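Local coordinates for glycosaminoglycan xylosylkinase (Hydra vulgaris, PDB 5XOM), which probably phosphorylates xylose in the linkage region of nascent proteoglycan glycosaminoglycan chains, as a secretory-pathway kinase of the Fam20 family, at residues A[46-51]-A[101-106]; A[50-55]-A[71-76]; A[83-88]-A[96-101]; A[105-110]-A[211-216]. One frame throughout, in Å; residues are numbered along the deposited sequence.

Contact 1 (A[46-51]-A[101-106])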
loop_
_atom_site.group_PDB
_atom_site.type_symbol
_atom_site.label_atom_id
_atom_site.label_comp_id
_atom_site.label_asym_id
_atom_site.label_seq_id
_atom_site.Cartn_x
_atom_site.Cartn_y
_atom_site.Cartn_z
ATOM N N ASN A 46 -14.281 -5.960 4.878
ATOM C CA ASN A 46 -13.643 -5.825 6.183
ATOM C C ASN A 46 -12.332 -6.605 6.240
ATOM O O ASN A 46 -12.292 -7.792 5.906
ATOM C CB ASN A 46 -14.592 -6.301 7.281
ATOM C CG ASN A 46 -15.690 -5.295 7.574
ATOM O OD1 ASN A 46 -15.513 -4.091 7.388
ATOM N ND2 ASN A 46 -16.836 -5.788 8.024
ATOM N N ILE A 47 -11.269 -5.938 6.688
ATOM C CA ILE A 47 -9.987 -6.568 6.997
ATOM C C ILE A 47 -9.576 -6.130 8.396
ATOM O O ILE A 47 -9.578 -4.930 8.694
ATOM C CB ILE A 47 -8.899 -6.185 5.977
ATOM C CG1 ILE A 47 -9.405 -6.404 4.545
ATOM C CG2 ILE A 47 -7.609 -6.970 6.245
ATOM C CD1 ILE A 47 -8.446 -5.930 3.472
ATOM N N HIS A 48 -9.237 -7.087 9.258
ATOM C CA HIS A 48 -8.826 -6.724 10.607
ATOM C C HIS A 48 -7.346 -6.362 10.657
ATOM O O HIS A 48 -6.519 -6.947 9.951
ATOM C CB HIS A 48 -9.110 -7.836 11.613
ATOM C CG HIS A 48 -8.991 -7.376 13.034
ATOM N ND1 HIS A 48 -7.795 -7.380 13.719
ATOM C CD2 HIS A 48 -9.907 -6.844 13.880
ATOM C CE1 HIS A 48 -7.985 -6.899 14.936
ATOM N NE2 HIS A 48 -9.257 -6.565 15.058
ATOM N N ALA A 49 -7.027 -5.386 11.507
ATOM C CA ALA A 49 -5.671 -4.848 11.575
ATOM C C ALA A 49 -4.637 -5.919 11.908
ATOM O O ALA A 49 -3.519 -5.888 11.380
ATOM C CB ALA A 49 -5.614 -3.717 12.596
ATOM N N TRP A 50 -4.970 -6.875 12.783
ATOM C CA TRP A 50 -3.949 -7.861 13.122
ATOM C C TRP A 50 -3.614 -8.746 11.931
ATOM O O TRP A 50 -2.478 -9.216 11.816
ATOM C CB TRP A 50 -4.370 -8.718 14.319
ATOM C CG TRP A 50 -4.748 -7.984 15.592
ATOM C CD1 TRP A 50 -5.605 -8.435 16.556
ATOM C CD2 TRP A 50 -4.285 -6.693 16.048
ATOM N NE1 TRP A 50 -5.708 -7.517 17.577
ATOM C CE2 TRP A 50 -4.913 -6.439 17.287
ATOM C CE3 TRP A 50 -3.406 -5.731 15.530
ATOM C CZ2 TRP A 50 -4.691 -5.271 18.014
ATOM C CZ3 TRP A 50 -3.191 -4.570 16.253
ATOM C CH2 TRP A 50 -3.830 -4.351 17.480
ATOM N N ASP A 51 -4.564 -8.946 11.015
ATOM C CA ASP A 51 -4.252 -9.669 9.787
ATOM C C ASP A 51 -3.387 -8.826 8.857
ATOM O O ASP A 51 -2.506 -9.357 8.171
ATOM C CB ASP A 51 -5.542 -10.097 9.088
ATOM C CG ASP A 51 -6.259 -11.222 9.819
ATOM O OD1 ASP A 51 -5.581 -12.130 10.350
ATOM O OD2 ASP A 51 -7.506 -11.197 9.855
ATOM N N ASP A 101 -7.152 -7.129 22.396
ATOM C CA ASP A 101 -8.315 -7.864 21.930
ATOM C C ASP A 101 -8.389 -7.844 20.408
ATOM O O ASP A 101 -7.804 -6.985 19.737
ATOM C CB ASP A 101 -9.584 -7.273 22.540
ATOM C CG ASP A 101 -10.712 -8.281 22.639
ATOM O OD1 ASP A 101 -10.491 -9.464 22.311
ATOM O OD2 ASP A 101 -11.817 -7.887 23.072
ATOM N N GLY A 102 -9.132 -8.805 19.870
ATOM C CA GLY A 102 -9.374 -8.917 18.449
ATOM C C GLY A 102 -9.911 -10.297 18.122
ATOM O O GLY A 102 -10.070 -11.141 19.012
ATOM N N PRO A 103 -10.219 -10.556 16.847
ATOM C CA PRO A 103 -10.590 -11.931 16.460
ATOM C C PRO A 103 -9.541 -12.936 16.890
ATOM O O PRO A 103 -9.869 -14.048 17.317
ATOM C CB PRO A 103 -10.712 -11.846 14.933
ATOM C CG PRO A 103 -10.964 -10.397 14.648
ATOM C CD PRO A 103 -10.192 -9.642 15.694
ATOM N N GLN A 104 -8.275 -12.558 16.776
ATOM C CA GLN A 104 -7.152 -13.217 17.422
ATOM C C GLN A 104 -6.491 -12.222 18.371
ATOM O O GLN A 104 -6.578 -11.006 18.174
ATOM C CB GLN A 104 -6.153 -13.723 16.381
ATOM C CG GLN A 104 -5.957 -12.718 15.248
ATOM C CD GLN A 104 -4.894 -13.121 14.243
ATOM O OE1 GLN A 104 -4.123 -14.057 14.466
ATOM N NE2 GLN A 104 -4.862 -12.419 13.111
ATOM N N ILE A 105 -5.842 -12.736 19.408
ATOM C CA ILE A 105 -5.173 -11.881 20.384
ATOM C C ILE A 105 -3.844 -11.404 19.812
ATOM O O ILE A 105 -3.116 -12.173 19.175
ATOM C CB ILE A 105 -4.973 -12.642 21.709
ATOM C CG1 ILE A 105 -6.328 -12.998 22.329
ATOM C CG2 ILE A 105 -4.142 -11.833 22.677
ATOM C CD1 ILE A 105 -7.189 -11.794 22.664
ATOM N N GLN A 106 -3.521 -10.128 20.029
ATOM C CA GLN A 106 -2.257 -9.552 19.581
ATOM C C GLN A 106 -1.488 -9.015 20.780
ATOM O O GLN A 106 -1.950 -8.091 21.456
ATOM C CB GLN A 106 -2.484 -8.442 18.556
ATOM C CG GLN A 106 -1.200 -7.752 18.132
ATOM C CD GLN A 106 -0.250 -8.693 17.410
ATOM O OE1 GLN A 106 -0.594 -9.275 16.383
ATOM N NE2 GLN A 106 0.947 -8.854 17.953
#
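His48 and Pro103 face each other with their CA atoms 8.0 Å apart, and Trp50 and Gln106 come closer, at 6.9 Å, where the first turn of helix 49-56 meets the irregular turn 101-106 between strands 96-100 and 106-112. The indole of Trp50 fills the space between them. Its CG is anti to the carbonyl carbon (chi1 -55°), and the ring lies between His48 CE1 over one face and Gln106 CB over the other, the latter 3.4 Å from Trp50 CE2 in a CH-pi contact. At the indole edge NE1 donates to Asp101 O (3.1 Å), the donor standing above the carbonyl plane. His48 caps the helix: ND1 accepts from Trp50 N at 3.0 Å, and Pro103 CD sits over the imidazole face, 3.3 Å from NE2 of His48. Asp51 OD1 and Gln104 NE2 come within 2.9 Å, their carboxylate and amide planes 44° apart. A leucine in place of Trp50 would probably leave Asp101 O without its indole donor and open a gap between His48 and Gln106. One ring thus joins a capped helix start to the strand connection by a CH-pi contact and a directed N-H bond.

Contact 2 (A[50-55]-A[71-76]); sequences WDVWHD and YKVLKA
Val73 CG2 is the centre of the close packing between helices 50-55 and 71-76, whose axes approach to 9.1 Å and run 130° apart in direction. This methyl, anti to its own carbonyl carbon, meets Val52 CG1 at 3.9 Å and lies 4.0 Å from the backbone N of Trp53; the two valine side chains pass one another running in opposing senses. One turn further along helix 71-76, Ala76 CB touches the far end of the Trp50 indole, 3.7 Å from CH2, and its small size lets the ring approach the helix backbone. No hydrogen bond crosses the contact. The looser margin is at Lys72, whose aliphatic chain crosses Val52 at about a right angle, with CE 3.9 Å from Val52 CG2. Val68 of the second subunit packs on both Val52 and Lys72 there. On the inner side Leu212 of strand 205-212 touches Trp53 and Val73, and the Trp53 indole NE1 is hydrogen-bonded to Trp213 O, so the helix pair lies between the antiparallel sheet and the neighbouring subunit.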
loop_
_atom_site.group_PDB
_atom_site.type_symbol
_atom_site.label_atom_id
_atom_site.label_comp_id
_atom_site.label_asym_id
_atom_site.label_seq_id
_atom_site.Cartn_x
_atom_site.Cartn_y
_atom_site.Cartn_z
ATOM N N TRP A 50 -4.970 -6.875 12.783
ATOM C CA TRP A 50 -3.949 -7.861 13.122
ATOM C C TRP A 50 -3.614 -8.746 11.931
ATOM O O TRP A 50 -2.478 -9.216 11.816
ATOM C CB TRP A 50 -4.370 -8.718 14.319
ATOM C CG TRP A 50 -4.748 -7.984 15.592
ATOM C CD1 TRP A 50 -5.605 -8.435 16.556
ATOM C CD2 TRP A 50 -4.285 -6.693 16.048
ATOM N NE1 TRP A 50 -5.708 -7.517 17.577
ATOM C CE2 TRP A 50 -4.913 -6.439 17.287
ATOM C CE3 TRP A 50 -3.406 -5.731 15.530
ATOM C CZ2 TRP A 50 -4.691 -5.271 18.014
ATOM C CZ3 TRP A 50 -3.191 -4.570 16.253
ATOM C CH2 TRP A 50 -3.830 -4.351 17.480
ATOM N N ASP A 51 -4.564 -8.946 11.015
ATOM C CA ASP A 51 -4.252 -9.669 9.787
ATOM C C ASP A 51 -3.387 -8.826 8.857
ATOM O O ASP A 51 -2.506 -9.357 8.171
ATOM C CB ASP A 51 -5.542 -10.097 9.088
ATOM C CG ASP A 51 -6.259 -11.222 9.819
ATOM O OD1 ASP A 51 -5.581 -12.130 10.350
ATOM O OD2 ASP A 51 -7.506 -11.197 9.855
ATOM N N VAL A 52 -3.635 -7.513 8.807
ATOM C CA VAL A 52 -2.770 -6.621 8.040
ATOM C C VAL A 52 -1.329 -6.731 8.523
ATOM O O VAL A 52 -0.390 -6.766 7.718
ATOM C CB VAL A 52 -3.285 -5.173 8.121
ATOM C CG1 VAL A 52 -2.332 -4.229 7.399
ATOM C CG2 VAL A 52 -4.694 -5.082 7.534
ATOM N N TRP A 53 -1.136 -6.781 9.845
ATOM C CA TRP A 53 0.201 -6.929 10.416
ATOM C C TRP A 53 0.820 -8.268 10.031
ATOM O O TRP A 53 1.972 -8.327 9.587
ATOM C CB TRP A 53 0.123 -6.776 11.939
ATOM C CG TRP A 53 1.357 -7.165 12.736
ATOM C CD1 TRP A 53 1.386 -7.936 13.866
ATOM C CD2 TRP A 53 2.719 -6.782 12.483
ATOM N NE1 TRP A 53 2.674 -8.064 14.327
ATOM C CE2 TRP A 53 3.512 -7.365 13.498
ATOM C CE3 TRP A 53 3.345 -6.009 11.498
ATOM C CZ2 TRP A 53 4.897 -7.194 13.558
ATOM C CZ3 TRP A 53 4.724 -5.844 11.555
ATOM C CH2 TRP A 53 5.484 -6.437 12.580
ATOM N N HIS A 54 0.065 -9.358 10.184
ATOM C CA HIS A 54 0.625 -10.677 9.902
ATOM C C HIS A 54 0.984 -10.838 8.430
ATOM O O HIS A 54 1.967 -11.511 8.107
ATOM C CB HIS A 54 -0.353 -11.771 10.331
ATOM C CG HIS A 54 -0.510 -11.898 11.814
ATOM N ND1 HIS A 54 -0.942 -13.060 12.419
ATOM C CD2 HIS A 54 -0.299 -11.011 12.816
ATOM C CE1 HIS A 54 -0.986 -12.883 13.727
ATOM N NE2 HIS A 54 -0.603 -11.647 13.994
ATOM N N ASP A 55 0.214 -10.228 7.530
ATOM C CA ASP A 55 0.415 -10.410 6.097
ATOM C C ASP A 55 1.439 -9.465 5.481
ATOM O O ASP A 55 1.869 -9.713 4.348
ATOM C CB ASP A 55 -0.907 -10.236 5.342
ATOM C CG ASP A 55 -1.917 -11.312 5.670
ATOM O OD1 ASP A 55 -1.507 -12.414 6.099
ATOM O OD2 ASP A 55 -3.124 -11.052 5.489
ATOM N N TYR A 71 -1.066 2.914 9.244
ATOM C CA TYR A 71 -1.966 3.646 10.140
ATOM C C TYR A 71 -3.113 2.772 10.619
ATOM O O TYR A 71 -3.591 2.936 11.746
ATOM C CB TYR A 71 -2.540 4.900 9.475
ATOM C CG TYR A 71 -1.563 6.042 9.304
ATOM C CD1 TYR A 71 -0.194 5.810 9.245
ATOM C CD2 TYR A 71 -2.009 7.359 9.237
ATOM C CE1 TYR A 71 0.700 6.845 9.086
ATOM C CE2 TYR A 71 -1.116 8.410 9.082
ATOM C CZ TYR A 71 0.236 8.141 9.004
ATOM O OH TYR A 71 1.148 9.159 8.854
ATOM N N LYS A 72 -3.575 1.846 9.778
ATOM C CA LYS A 72 -4.617 0.921 10.207
ATOM C C LYS A 72 -4.153 0.095 11.399
ATOM O O LYS A 72 -4.917 -0.136 12.344
ATOM C CB LYS A 72 -5.009 0.019 9.035
ATOM C CG LYS A 72 -6.163 -0.932 9.297
ATOM C CD LYS A 72 -6.546 -1.620 7.997
ATOM C CE LYS A 72 -7.658 -2.611 8.201
ATOM N NZ LYS A 72 -8.969 -1.915 8.288
ATOM N N VAL A 73 -2.900 -0.366 11.365
ATOM C CA VAL A 73 -2.360 -1.149 12.471
ATOM C C VAL A 73 -2.120 -0.260 13.690
ATOM O O VAL A 73 -2.485 -0.620 14.815
ATOM C CB VAL A 73 -1.080 -1.877 12.021
ATOM C CG1 VAL A 73 -0.408 -2.571 13.203
ATOM C CG2 VAL A 73 -1.409 -2.888 10.925
ATOM N N LEU A 74 -1.526 0.922 13.485
ATOM C CA LEU A 74 -1.265 1.837 14.599
ATOM C C LEU A 74 -2.558 2.259 15.288
ATOM O O LEU A 74 -2.620 2.334 16.522
ATOM C CB LEU A 74 -0.499 3.066 14.104
ATOM C CG LEU A 74 0.884 2.825 13.494
ATOM C CD1 LEU A 74 1.550 4.157 13.116
ATOM C CD2 LEU A 74 1.768 2.050 14.481
ATOM N N LYS A 75 -3.602 2.545 14.508
ATOM C CA LYS A 75 -4.882 2.923 15.100
ATOM C C LYS A 75 -5.434 1.807 15.978
ATOM O O LYS A 75 -5.976 2.064 17.060
ATOM C CB LYS A 75 -5.883 3.276 13.999
ATOM C CG LYS A 75 -7.240 3.760 14.501
ATOM C CD LYS A 75 -8.140 4.096 13.318
ATOM C CE LYS A 75 -9.513 4.551 13.769
ATOM N NZ LYS A 75 -9.401 5.782 14.587
ATOM N N ALA A 76 -5.301 0.556 15.536
ATOM C CA ALA A 76 -5.792 -0.553 16.346
ATOM C C ALA A 76 -4.985 -0.700 17.628
ATOM O O ALA A 76 -5.551 -0.955 18.697
ATOM C CB ALA A 76 -5.760 -1.851 15.542
#

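Contact 3 (A[83-88]-A[96-101]); sequences TQATTG and AMFSLD
Thr83 grips Ser99 O twice: its backbone N donates at 2.8 Å, nearly along the C=O axis, and its OG1 adds a longer bond of 3.2 Å from above the carbonyl plane. The torsion chi1 of 65° sets OG1 between the backbone N and the carbonyl carbon, on the same acceptor as the N-H. Farther along the strands Thr86 and Met97 form an antiparallel hydrogen-bonded pair, with Met97 N to Thr86 O at 2.8 Å and Thr86 N to Met97 O at 3.0 Å. Ser99 N also donates to Gln84 O. Between these bonds lies the non-hydrogen-bonded pair of Ala85 and Phe98, where Ala85 CA approaches Met97 O at 3.3 Å in a CA-H...O contact. Ala85 CB packs on the Phe98 ring, 3.7 Å from CD1, and the ring is stacked with Phe110 of strand 106-112; Val164 of helix 160-164 touches both Ala85 and Phe98. The other face carries Gln84, Thr86, Met97 and Ser99. There Gln84 CB lies against Ser99, whose OG is hydrogen-bonded to Asn107 OD1, and Thr86 CG2 meets Met97 CB at 4.1 Å across the strands. At the end of the pairing Thr83 CG2 rests on Asp101 CB, 3.7 Å away. The hairpin therefore has an apolar aromatic face and a more polar one, and the doubly held Ser99 carbonyl fastens the start of strand 82-86 to the end of strand 96-100.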
loop_
_atom_site.group_PDB
_atom_site.type_symbol
_atom_site.label_atom_id
_atom_site.label_comp_id
_atom_site.label_asym_id
_atom_site.label_seq_id
_atom_site.Cartn_x
_atom_site.Cartn_y
_atom_site.Cartn_z
ATOM N N THR A 83 -6.718 -7.183 27.311
ATOM C CA THR A 83 -7.389 -8.315 27.934
ATOM C C THR A 83 -6.523 -9.054 28.940
ATOM O O THR A 83 -7.069 -9.750 29.799
ATOM C CB THR A 83 -7.880 -9.307 26.867
ATOM O OG1 THR A 83 -6.759 -9.875 26.184
ATOM C CG2 THR A 83 -8.782 -8.611 25.861
ATOM N N GLN A 84 -5.200 -8.909 28.871
ATOM C CA GLN A 84 -4.292 -9.511 29.840
ATOM C C GLN A 84 -3.083 -8.602 29.993
ATOM O O GLN A 84 -2.738 -7.854 29.076
ATOM C CB GLN A 84 -3.806 -10.909 29.417
ATOM C CG GLN A 84 -4.877 -11.872 28.933
ATOM C CD GLN A 84 -5.773 -12.358 30.053
ATOM O OE1 GLN A 84 -5.457 -12.197 31.234
ATOM N NE2 GLN A 84 -6.908 -12.945 29.688
ATOM N N ALA A 85 -2.434 -8.684 31.155
ATOM C CA ALA A 85 -1.213 -7.930 31.402
ATOM C C ALA A 85 -0.311 -8.722 32.337
ATOM O O ALA A 85 -0.781 -9.282 33.329
ATOM C CB ALA A 85 -1.515 -6.550 32.006
ATOM N N THR A 86 0.982 -8.773 32.012
ATOM C CA THR A 86 1.948 -9.465 32.855
ATOM C C THR A 86 3.325 -8.832 32.702
ATOM O O THR A 86 3.503 -7.827 32.009
ATOM C CB THR A 86 1.999 -10.962 32.534
ATOM O OG1 THR A 86 2.874 -11.613 33.466
ATOM C CG2 THR A 86 2.500 -11.192 31.125
ATOM N N THR A 87 4.302 -9.433 33.379
ATOM C CA THR A 87 5.683 -8.982 33.355
ATOM C C THR A 87 6.570 -10.179 33.678
ATOM O O THR A 87 6.106 -11.176 34.237
ATOM C CB THR A 87 5.910 -7.842 34.354
ATOM O OG1 THR A 87 7.151 -7.195 34.067
ATOM C CG2 THR A 87 5.940 -8.380 35.790
ATOM N N GLY A 88 7.853 -10.086 33.315
ATOM C CA GLY A 88 8.744 -11.224 33.353
ATOM C C GLY A 88 9.958 -11.031 34.252
ATOM O O GLY A 88 10.312 -9.913 34.645
ATOM N N ALA A 96 6.191 -4.260 30.611
ATOM C CA ALA A 96 5.052 -5.144 30.771
ATOM C C ALA A 96 4.691 -5.720 29.410
ATOM O O ALA A 96 5.176 -5.266 28.370
ATOM C CB ALA A 96 3.845 -4.420 31.387
ATOM N N MET A 97 3.843 -6.739 29.417
ATOM C CA MET A 97 3.344 -7.343 28.189
ATOM C C MET A 97 1.819 -7.290 28.237
ATOM O O MET A 97 1.215 -7.739 29.216
ATOM C CB MET A 97 3.886 -8.774 28.060
ATOM C CG MET A 97 3.648 -9.502 26.742
ATOM S SD MET A 97 1.930 -9.751 26.248
ATOM C CE MET A 97 1.592 -11.362 26.930
ATOM N N PHE A 98 1.205 -6.690 27.216
ATOM C CA PHE A 98 -0.246 -6.581 27.116
ATOM C C PHE A 98 -0.770 -7.471 25.997
ATOM O O PHE A 98 -0.177 -7.546 24.917
ATOM C CB PHE A 98 -0.693 -5.141 26.828
ATOM C CG PHE A 98 -0.387 -4.165 27.934
ATOM C CD1 PHE A 98 -0.108 -4.595 29.219
ATOM C CD2 PHE A 98 -0.404 -2.798 27.676
ATOM C CE1 PHE A 98 0.158 -3.680 30.234
ATOM C CE2 PHE A 98 -0.139 -1.880 28.684
ATOM C CZ PHE A 98 0.141 -2.321 29.960
ATOM N N SER A 99 -1.889 -8.135 26.248
ATOM C CA SER A 99 -2.645 -8.831 25.218
ATOM C C SER A 99 -3.771 -7.915 24.754
ATOM O O SER A 99 -4.613 -7.523 25.561
ATOM C CB SER A 99 -3.211 -10.140 25.749
ATOM O OG SER A 99 -2.154 -11.036 26.018
ATOM N N LEU A 100 -3.775 -7.566 23.467
ATOM C CA LEU A 100 -4.831 -6.730 22.923
ATOM C C LEU A 100 -5.906 -7.572 22.245
ATOM O O LEU A 100 -5.618 -8.584 21.589
ATOM C CB LEU A 100 -4.289 -5.701 21.927
ATOM C CG LEU A 100 -3.102 -4.886 22.438
ATOM C CD1 LEU A 100 -2.546 -4.025 21.315
ATOM C CD2 LEU A 100 -3.493 -4.066 23.678
ATOM N N ASP A 101 -7.152 -7.129 22.396
ATOM C CA ASP A 101 -8.315 -7.864 21.930
ATOM C C ASP A 101 -8.389 -7.844 20.408
ATOM O O ASP A 101 -7.804 -6.985 19.737
ATOM C CB ASP A 101 -9.584 -7.273 22.540
ATOM C CG ASP A 101 -10.712 -8.281 22.639
ATOM O OD1 ASP A 101 -10.491 -9.464 22.311
ATOM O OD2 ASP A 101 -11.817 -7.887 23.072
#

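Contact 4 (A[105-110]-A[211-216])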
loop_
_atom_site.group_PDB
_atom_site.type_symbol
_atom_site.label_atom_id
_atom_site.label_comp_id
_atom_site.label_asym_id
_atom_site.label_seq_id
_atom_site.Cartn_x
_atom_site.Cartn_y
_atom_site.Cartn_z
ATOM N N ILE A 105 -5.842 -12.736 19.408
ATOM C CA ILE A 105 -5.173 -11.881 20.384
ATOM C C ILE A 105 -3.844 -11.404 19.812
ATOM O O ILE A 105 -3.116 -12.173 19.175
ATOM C CB ILE A 105 -4.973 -12.642 21.709
ATOM C CG1 ILE A 105 -6.328 -12.998 22.329
ATOM C CG2 ILE A 105 -4.142 -11.833 22.677
ATOM C CD1 ILE A 105 -7.189 -11.794 22.664
ATOM N N GLN A 106 -3.521 -10.128 20.029
ATOM C CA GLN A 106 -2.257 -9.552 19.581
ATOM C C GLN A 106 -1.488 -9.015 20.780
ATOM O O GLN A 106 -1.950 -8.091 21.456
ATOM C CB GLN A 106 -2.484 -8.442 18.556
ATOM C CG GLN A 106 -1.200 -7.752 18.132
ATOM C CD GLN A 106 -0.250 -8.693 17.410
ATOM O OE1 GLN A 106 -0.594 -9.275 16.383
ATOM N NE2 GLN A 106 0.947 -8.854 17.953
ATOM N N ASN A 107 -0.306 -9.572 21.024
ATOM C CA ASN A 107 0.531 -9.144 22.135
ATOM C C ASN A 107 1.397 -7.944 21.758
ATOM O O ASN A 107 1.804 -7.780 20.602
ATOM C CB ASN A 107 1.407 -10.297 22.614
ATOM C CG ASN A 107 0.617 -11.327 23.388
ATOM O OD1 ASN A 107 -0.546 -11.104 23.728
ATOM N ND2 ASN A 107 1.238 -12.464 23.668
ATOM N N VAL A 108 1.646 -7.082 22.751
ATOM C CA VAL A 108 2.569 -5.961 22.623
ATOM C C VAL A 108 3.460 -5.896 23.856
ATOM O O VAL A 108 3.085 -6.341 24.946
ATOM C CB VAL A 108 1.845 -4.605 22.426
ATOM C CG1 VAL A 108 1.093 -4.581 21.101
ATOM C CG2 VAL A 108 0.910 -4.300 23.602
ATOM N N VAL A 109 4.663 -5.368 23.663
ATOM C CA VAL A 109 5.502 -4.917 24.768
ATOM C C VAL A 109 5.056 -3.515 25.162
ATOM O O VAL A 109 4.776 -2.678 24.295
ATOM C CB VAL A 109 6.987 -4.937 24.358
ATOM C CG1 VAL A 109 7.866 -4.352 25.466
ATOM C CG2 VAL A 109 7.430 -6.346 23.984
ATOM N N PHE A 110 4.975 -3.247 26.466
ATOM C CA PHE A 110 4.654 -1.916 26.973
ATOM C C PHE A 110 5.855 -1.336 27.705
ATOM O O PHE A 110 6.304 -1.897 28.710
ATOM C CB PHE A 110 3.438 -1.936 27.900
ATOM C CG PHE A 110 3.136 -0.595 28.506
ATOM C CD1 PHE A 110 2.661 0.440 27.716
ATOM C CD2 PHE A 110 3.339 -0.363 29.860
ATOM C CE1 PHE A 110 2.387 1.682 28.265
ATOM C CE2 PHE A 110 3.064 0.881 30.417
ATOM C CZ PHE A 110 2.588 1.902 29.615
ATOM N N ILE A 211 4.825 -1.830 21.554
ATOM C CA ILE A 211 5.558 -2.402 20.426
ATOM C C ILE A 211 4.963 -3.767 20.104
ATOM O O ILE A 211 4.894 -4.634 20.982
ATOM C CB ILE A 211 7.062 -2.534 20.724
ATOM C CG1 ILE A 211 7.658 -1.183 21.129
ATOM C CG2 ILE A 211 7.797 -3.091 19.490
ATOM C CD1 ILE A 211 7.835 -1.009 22.623
ATOM N N LEU A 212 4.555 -3.958 18.847
ATOM C CA LEU A 212 3.950 -5.217 18.421
ATOM C C LEU A 212 4.926 -6.382 18.478
ATOM O O LEU A 212 6.071 -6.288 18.015
ATOM C CB LEU A 212 3.427 -5.125 16.990
ATOM C CG LEU A 212 2.138 -4.387 16.683
ATOM C CD1 LEU A 212 1.895 -4.448 15.187
ATOM C CD2 LEU A 212 0.974 -5.002 17.450
ATOM N N TRP A 213 4.439 -7.504 18.994
ATOM C CA TRP A 213 5.118 -8.775 18.791
ATOM C C TRP A 213 5.128 -9.160 17.323
ATOM O O TRP A 213 4.142 -8.968 16.607
ATOM C CB TRP A 213 4.412 -9.882 19.552
ATOM C CG TRP A 213 4.773 -10.004 20.957
ATOM C CD1 TRP A 213 5.257 -9.006 21.740
ATOM C CD2 TRP A 213 4.711 -11.170 21.756
ATOM N NE1 TRP A 213 5.483 -9.496 23.009
ATOM C CE2 TRP A 213 5.159 -10.821 23.046
ATOM C CE3 TRP A 213 4.307 -12.483 21.515
ATOM C CZ2 TRP A 213 5.218 -11.738 24.086
ATOM C CZ3 TRP A 213 4.368 -13.387 22.554
ATOM C CH2 TRP A 213 4.819 -13.016 23.830
ATOM N N LEU A 214 6.237 -9.739 16.888
ATOM C CA LEU A 214 6.245 -10.436 15.616
ATOM C C LEU A 214 5.390 -11.700 15.721
ATOM O O LEU A 214 5.360 -12.347 16.775
ATOM C CB LEU A 214 7.678 -10.801 15.213
ATOM C CG LEU A 214 8.491 -9.733 14.472
ATOM C CD1 LEU A 214 8.693 -8.485 15.331
ATOM C CD2 LEU A 214 9.824 -10.299 14.044
ATOM N N PRO A 215 4.674 -12.071 14.665
ATOM C CA PRO A 215 3.892 -13.308 14.711
ATOM C C PRO A 215 4.791 -14.529 14.835
ATOM O O PRO A 215 5.993 -14.486 14.561
ATOM C CB PRO A 215 3.125 -13.305 13.384
ATOM C CG PRO A 215 3.799 -12.298 12.529
ATOM C CD PRO A 215 4.434 -11.300 13.438
ATOM N N GLU A 216 4.180 -15.635 15.271
ATOM C CA GLU A 216 4.932 -16.860 15.525
ATOM C C GLU A 216 5.610 -17.385 14.267
ATOM O O GLU A 216 6.665 -18.024 14.351
ATOM C CB GLU A 216 4.008 -17.927 16.107
ATOM C CG GLU A 216 4.209 -18.174 17.588
ATOM C CD GLU A 216 3.249 -19.212 18.134
ATOM O OE1 GLU A 216 2.899 -19.126 19.331
ATOM O OE2 GLU A 216 2.842 -20.108 17.361
#
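Trp213 and Asn107 run alongside each other in the same direction, their amide and indole planes 89° apart. Asn107 CB sits over the five-membered ring in a CH-pi contact, 3.5 Å from Trp213 CD2, while ND2 stands over the six-membered part, 3.4 Å from CZ3. The other amide atom, Asn107 OD1, is hydrogen-bonded to Ser99 OG of the adjacent strand, which would help to fix the rotation of the amide. Val109 crosses the indole at about a right angle, its CG2 near the ring plane and 3.8 Å from NE1. On the other face of the sheet Leu212 CD2 meets both Gln106 CG (3.6 Å) and Val108 CG1. The Gln106 chain bends about CB-CG (chi2 64°), which turns CD back, and NE2 in turn donates to Asn107 O at 3.0 Å, on a lone pair and with the carbonyl in the amide plane. Trp213 N shares this acceptor. Backbone bonds between Val109 and Ile211 run both ways, Val109 N to Ile211 O being 2.8 Å long. An alanine at Gln106 would probably leave Asn107 O with one donor fewer and take away the methylene against which Leu212 packs. Trp213 N to Asn107 O carries the antiparallel bonding one step beyond the end of strand 205-212, while the side chain of Gln106 gives the same carbonyl a second donor from its own strand.

In the fold
From the N terminus, helix 49-56 first meets helix 67-79 in contact 2, which closes a short loop from the same stretch where contact 1 begins its wider one. Helix 67-79 runs on into strand 82-86, and contact 3 forms the hairpin with strand 96-100, nested inside contact 1. That loop ends at 101-106, and from there strand 106-112 leads to contact 4, which spans about a hundred residues to reach strand 205-212. Contacts 3 and 4 belong to one antiparallel sheet, their centres about 9 Å apart. Trp50 serves contacts 1 and 2, Asp101 contacts 1 and 3, and Gln106 contacts 1 and 4, so the helix pair is joined to the sheet.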